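Local coordinates for protein pullulanase (Klebsiella oxytoca, PDB 2YOC) that hydrolyses the alpha-1,6-glucosidic linkages of pullulan and of branched alpha-glucans, as a calcium-binding enzyme exported through a type 2 secretion system, at residues Ala300-Gln305 and Ala348-Tyr352; Tyr362-Pro367 and Val607-Ile611. The contacts are given in a common frame with arbitrary orientation. Residues are numbered along the deposited sequence.

Contact 1 of 2, residues Ala300-Gln305 and Ala348-Tyr352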
loop_
_atom_site.group_PDB
_atom_site.type_symbol
_atom_site.label_atom_id
_atom_site.label_comp_id
_atom_site.label_asym_id
_atom_site.label_seq_id
_atom_site.Cartn_x
_atom_site.Cartn_y
_atom_site.Cartn_z
ATOM N N ALA B 300 -11.165 -32.303 44.705
ATOM C CA ALA B 300 -9.837 -32.904 44.835
ATOM C C ALA B 300 -9.946 -34.341 44.266
ATOM O O ALA B 300 -9.989 -35.299 45.034
ATOM C CB ALA B 300 -9.409 -32.904 46.295
ATOM N N PRO B 301 -10.104 -34.502 42.917
ATOM C CA PRO B 301 -10.321 -35.848 42.354
ATOM C C PRO B 301 -9.168 -36.841 42.487
ATOM O O PRO B 301 -9.385 -38.050 42.331
ATOM C CB PRO B 301 -10.704 -35.558 40.903
ATOM C CG PRO B 301 -10.012 -34.277 40.594
ATOM C CD PRO B 301 -10.113 -33.474 41.845
ATOM N N THR B 302 -7.965 -36.355 42.812
ATOM C CA THR B 302 -6.826 -37.249 42.981
ATOM C C THR B 302 -6.507 -37.568 44.435
ATOM O O THR B 302 -5.816 -38.561 44.688
ATOM C CB THR B 302 -5.607 -36.738 42.228
ATOM O OG1 THR B 302 -5.055 -35.587 42.881
ATOM C CG2 THR B 302 -5.906 -36.481 40.769
ATOM N N ALA B 303 -6.962 -36.714 45.375
ATOM C CA ALA B 303 -6.679 -36.855 46.796
ATOM C C ALA B 303 -7.066 -38.223 47.289
ATOM O O ALA B 303 -8.110 -38.750 46.890
ATOM C CB ALA B 303 -7.385 -35.789 47.609
ATOM N N GLN B 304 -6.161 -38.836 48.064
ATOM C CA GLN B 304 -6.333 -40.139 48.676
ATOM C C GLN B 304 -7.231 -40.017 49.896
ATOM O O GLN B 304 -8.021 -40.915 50.163
ATOM C CB GLN B 304 -4.972 -40.728 49.024
ATOM C CG GLN B 304 -4.379 -41.466 47.843
ATOM C CD GLN B 304 -2.990 -41.957 48.106
ATOM O OE1 GLN B 304 -2.649 -42.425 49.212
ATOM N NE2 GLN B 304 -2.177 -41.920 47.060
ATOM N N GLN B 305 -7.131 -38.870 50.594
ATOM C CA GLN B 305 -7.935 -38.494 51.763
ATOM C C GLN B 305 -8.033 -36.954 51.910
ATOM O O GLN B 305 -7.090 -36.236 51.562
ATOM C CB GLN B 305 -7.403 -39.137 53.053
ATOM C CG GLN B 305 -8.418 -39.162 54.199
ATOM C CD GLN B 305 -9.731 -39.840 53.852
ATOM O OE1 GLN B 305 -9.766 -40.974 53.325
ATOM N NE2 GLN B 305 -10.839 -39.144 54.135
ATOM N N ALA B 348 -7.230 -30.941 55.482
ATOM C CA ALA B 348 -6.036 -31.760 55.649
ATOM C C ALA B 348 -6.013 -32.752 54.484
ATOM O O ALA B 348 -6.868 -33.653 54.400
ATOM C CB ALA B 348 -6.076 -32.485 56.967
HETATM N N MSE B 349 -5.081 -32.515 53.532
HETATM C CA MSE B 349 -4.933 -33.304 52.322
HETATM C C MSE B 349 -3.993 -34.490 52.497
HETATM O O MSE B 349 -3.048 -34.450 53.291
HETATM C CB MSE B 349 -4.340 -32.437 51.219
HETATM C CG MSE B 349 -5.056 -31.120 50.989
HETATM SE SE MSE B 349 -6.847 -31.335 50.285
HETATM C CE MSE B 349 -6.422 -32.450 48.663
ATOM N N THR B 350 -4.244 -35.529 51.696
ATOM C CA THR B 350 -3.410 -36.707 51.501
ATOM C C THR B 350 -3.479 -36.876 49.990
ATOM O O THR B 350 -4.499 -37.346 49.469
ATOM C CB THR B 350 -3.879 -37.901 52.277
ATOM O OG1 THR B 350 -3.818 -37.570 53.661
ATOM C CG2 THR B 350 -3.027 -39.096 52.007
ATOM N N VAL B 351 -2.435 -36.390 49.287
ATOM C CA VAL B 351 -2.445 -36.352 47.842
ATOM C C VAL B 351 -1.052 -36.488 47.197
ATOM O O VAL B 351 -0.076 -35.915 47.673
ATOM C CB VAL B 351 -3.223 -35.077 47.384
ATOM C CG1 VAL B 351 -2.616 -33.792 47.962
ATOM C CG2 VAL B 351 -3.402 -35.007 45.868
ATOM N N TYR B 352 -0.985 -37.216 46.086
ATOM C CA TYR B 352 0.234 -37.370 45.345
ATOM C C TYR B 352 0.502 -36.086 44.539
ATOM O O TYR B 352 -0.351 -35.662 43.752
ATOM C CB TYR B 352 0.150 -38.602 44.422
ATOM C CG TYR B 352 1.228 -38.609 43.362
ATOM C CD1 TYR B 352 2.541 -38.939 43.677
ATOM C CD2 TYR B 352 0.955 -38.205 42.059
ATOM C CE1 TYR B 352 3.543 -38.933 42.709
ATOM C CE2 TYR B 352 1.955 -38.169 41.085
ATOM C CZ TYR B 352 3.251 -38.534 41.413
ATOM O OH TYR B 352 4.235 -38.489 40.443
HETATM O O HOH W 1 -3.131 -38.873 45.884
#

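Contact 2 of 2, residues Tyr362-Pro367 and Val607-Ile611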
loop_
_atom_site.group_PDB
_atom_site.type_symbol
_atom_site.label_atom_id
_atom_site.label_comp_id
_atom_site.label_asym_id
_atom_site.label_seq_id
_atom_site.Cartn_x
_atom_site.Cartn_y
_atom_site.Cartn_z
ATOM N N TYR B 362 -0.536 -32.322 54.002
ATOM C CA TYR B 362 -0.556 -30.935 54.450
ATOM C C TYR B 362 -1.971 -30.387 54.671
ATOM O O TYR B 362 -2.946 -30.918 54.129
ATOM C CB TYR B 362 0.235 -30.012 53.493
ATOM C CG TYR B 362 0.134 -30.302 52.004
ATOM C CD1 TYR B 362 -1.096 -30.546 51.398
ATOM C CD2 TYR B 362 1.254 -30.214 51.179
ATOM C CE1 TYR B 362 -1.194 -30.782 50.030
ATOM C CE2 TYR B 362 1.168 -30.467 49.814
ATOM C CZ TYR B 362 -0.056 -30.762 49.248
ATOM O OH TYR B 362 -0.154 -30.974 47.900
ATOM N N GLU B 363 -2.069 -29.312 55.459
ATOM C CA GLU B 363 -3.314 -28.600 55.684
ATOM C C GLU B 363 -3.248 -27.365 54.821
ATOM O O GLU B 363 -2.266 -26.621 54.871
ATOM C CB GLU B 363 -3.490 -28.227 57.141
ATOM C CG GLU B 363 -3.893 -29.402 58.001
ATOM C CD GLU B 363 -4.211 -28.982 59.414
ATOM O OE1 GLU B 363 -4.719 -27.849 59.591
ATOM O OE2 GLU B 363 -3.924 -29.767 60.348
ATOM N N VAL B 364 -4.279 -27.195 53.974
ATOM C CA VAL B 364 -4.400 -26.129 52.973
ATOM C C VAL B 364 -5.660 -25.313 53.265
ATOM O O VAL B 364 -6.645 -25.866 53.744
ATOM C CB VAL B 364 -4.459 -26.764 51.541
ATOM C CG1 VAL B 364 -4.293 -25.718 50.433
ATOM C CG2 VAL B 364 -3.412 -27.855 51.373
ATOM N N THR B 365 -5.631 -24.011 52.942
ATOM C CA THR B 365 -6.794 -23.128 53.062
ATOM C C THR B 365 -7.735 -23.393 51.870
ATOM O O THR B 365 -7.323 -24.023 50.893
ATOM C CB THR B 365 -6.370 -21.649 53.172
ATOM O OG1 THR B 365 -5.329 -21.353 52.231
ATOM C CG2 THR B 365 -5.947 -21.275 54.569
ATOM N N ASP B 366 -8.989 -22.940 51.948
ATOM C CA ASP B 366 -9.961 -23.164 50.882
ATOM C C ASP B 366 -9.695 -22.229 49.703
ATOM O O ASP B 366 -9.599 -21.017 49.923
ATOM C CB ASP B 366 -11.377 -22.876 51.416
ATOM C CG ASP B 366 -12.524 -23.642 50.780
ATOM O OD1 ASP B 366 -12.519 -23.815 49.536
ATOM O OD2 ASP B 366 -13.441 -24.035 51.515
ATOM N N PRO B 367 -9.667 -22.721 48.444
ATOM C CA PRO B 367 -9.570 -21.782 47.309
ATOM C C PRO B 367 -10.850 -20.925 47.194
ATOM O O PRO B 367 -10.835 -19.812 46.662
ATOM C CB PRO B 367 -9.444 -22.693 46.084
ATOM C CG PRO B 367 -9.464 -24.073 46.565
ATOM C CD PRO B 367 -9.841 -24.116 47.998
ATOM N N VAL B 607 -1.992 -22.671 46.997
ATOM C CA VAL B 607 -3.253 -23.157 47.564
ATOM C C VAL B 607 -3.839 -24.144 46.549
ATOM O O VAL B 607 -3.903 -25.346 46.818
ATOM C CB VAL B 607 -4.233 -22.017 47.993
ATOM C CG1 VAL B 607 -5.459 -22.584 48.692
ATOM C CG2 VAL B 607 -3.551 -20.974 48.887
ATOM N N LEU B 608 -4.117 -23.657 45.346
ATOM C CA LEU B 608 -4.669 -24.451 44.244
ATOM C C LEU B 608 -3.805 -25.645 43.818
ATOM O O LEU B 608 -4.347 -26.730 43.587
ATOM C CB LEU B 608 -4.997 -23.561 43.032
ATOM C CG LEU B 608 -6.161 -22.616 43.209
ATOM C CD1 LEU B 608 -6.184 -21.598 42.121
ATOM C CD2 LEU B 608 -7.480 -23.384 43.308
ATOM N N ASP B 609 -2.471 -25.453 43.714
ATOM C CA ASP B 609 -1.599 -26.550 43.303
ATOM C C ASP B 609 -1.314 -27.580 44.419
ATOM O O ASP B 609 -0.789 -28.662 44.142
ATOM C CB ASP B 609 -0.328 -26.051 42.604
ATOM C CG ASP B 609 0.324 -27.112 41.724
ATOM O OD1 ASP B 609 -0.385 -27.685 40.843
ATOM O OD2 ASP B 609 1.528 -27.415 41.947
ATOM N N LYS B 610 -1.683 -27.262 45.668
ATOM C CA LYS B 610 -1.536 -28.216 46.753
ATOM C C LYS B 610 -2.768 -29.134 46.771
ATOM O O LYS B 610 -2.640 -30.304 47.137
ATOM C CB LYS B 610 -1.386 -27.514 48.106
ATOM C CG LYS B 610 -0.010 -26.936 48.385
ATOM C CD LYS B 610 0.084 -26.712 49.870
ATOM C CE LYS B 610 1.293 -25.929 50.300
ATOM N NZ LYS B 610 0.917 -24.544 50.688
ATOM N N ILE B 611 -3.962 -28.601 46.357
ATOM C CA ILE B 611 -5.240 -29.342 46.345
ATOM C C ILE B 611 -5.412 -30.259 45.134
ATOM O O ILE B 611 -5.725 -31.445 45.300
ATOM C CB ILE B 611 -6.482 -28.458 46.640
ATOM C CG1 ILE B 611 -6.260 -27.610 47.900
ATOM C CG2 ILE B 611 -7.706 -29.319 46.826
ATOM C CD1 ILE B 611 -7.134 -26.412 48.016
#

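Contact 1 of 2, residues Ala300-Gln305 and Ala348-Tyr352
A classic beta bulge joins the loop before strand 305-311 to strand 344-353 in the antiparallel sheet of the CBM48 (isoamylase N-terminal) domain. Thr350, the residue most covered here, faces both Gln304 and Gln305. Thr350 O accepts two hydrogen bonds, from Gln304 N at 2.6 Å and from Gln305 N at 3.2 Å, and so absorbs the extra residue; Thr350 N donates to Gln305 O at 2.9 Å. Thr350 and Gln305 form an antiparallel hydrogen-bonded pair with side chains on the same face, CB to CB 3.8 Å. Beta-branched threonine favours the extended strand backbone, and its hydroxyl tolerates the partly exposed position. Gln304 lays its CB 3.9 Å from Thr350 CG2, while its amide NE2 reaches out to the carbonyl of Gln246. Beside the bulge, small Ala300 and Ala303 accept the tip of selenomethionine Met349, whose CE lies 3.6 Å from Ala303 CB. Where direct pairing ends, a water takes over, accepting from Tyr352 N at 2.7 Å and donating to Thr302 O at 3.0 Å.

Contact 2 of 2, residues Tyr362-Pro367 and Val607-Ile611
This is a buried, mainly apolar packing of strand against helix: the end of strand 358-364 in the CBM48 beta-sheet domain, with the loop that follows, rests on the short helix 608-611, which lies in the chain between barrel strands 586-591 and 661-664. It thereby ties the accessory domain to the catalytic part of the enzyme, an (alpha/beta)8 barrel of the alpha-amylase type. Val364 points into the interface, its CG1 meeting Val607 CG1 at 3.8 Å and Ile611 CG1 at 3.7 Å; compact branched side chains fill such a space well. Farther along, Pro367 offers a rigid apolar ring, with CB 3.5 Å from Leu608 CD2 and CD 3.5 Å from Ile611 CD1. Leu645 of helix 640-655 touches both Pro367 and Leu608, extending this apolar layer. The Thr365 hydroxyl is hydrogen-bonded to His551, and Thr365 O lies 3.2 Å from Val607 CG1. Lys610 has the largest covered area. Its long aliphatic chain crosses the face of the Tyr362 ring in a CH-pi contact, Lys610 CD 3.9 Å from the ring centroid, and its ammonium continues to the carbonyls of Asp603 and Ser606. Tyrosine suits this place twice over, since the same ring ends in a hydroxyl: Tyr362 OH donates a hydrogen bond to Lys610 O at 2.7 Å.

Both contacts draw on one antiparallel sheet, in which strands 344-353 and 358-364 are neighbours, and their centres lie only about 10 Å apart. Contact 1 is partly buried and joins backbone to backbone within the sheet, so main-chain hydrogen bonds dominate and partly exposed polar residues can line it. Contact 2 is buried and sets side chains of the sheet against a helix, where backbones do not pair, so apolar side chains do most of the work. The two are directly coupled: Met349 N lies 2.7 Å from Tyr362 O, a probable hydrogen bond between the strands, and Met349 CE, already against the alanines of contact 1, packs 3.6 Å from Ile611 O.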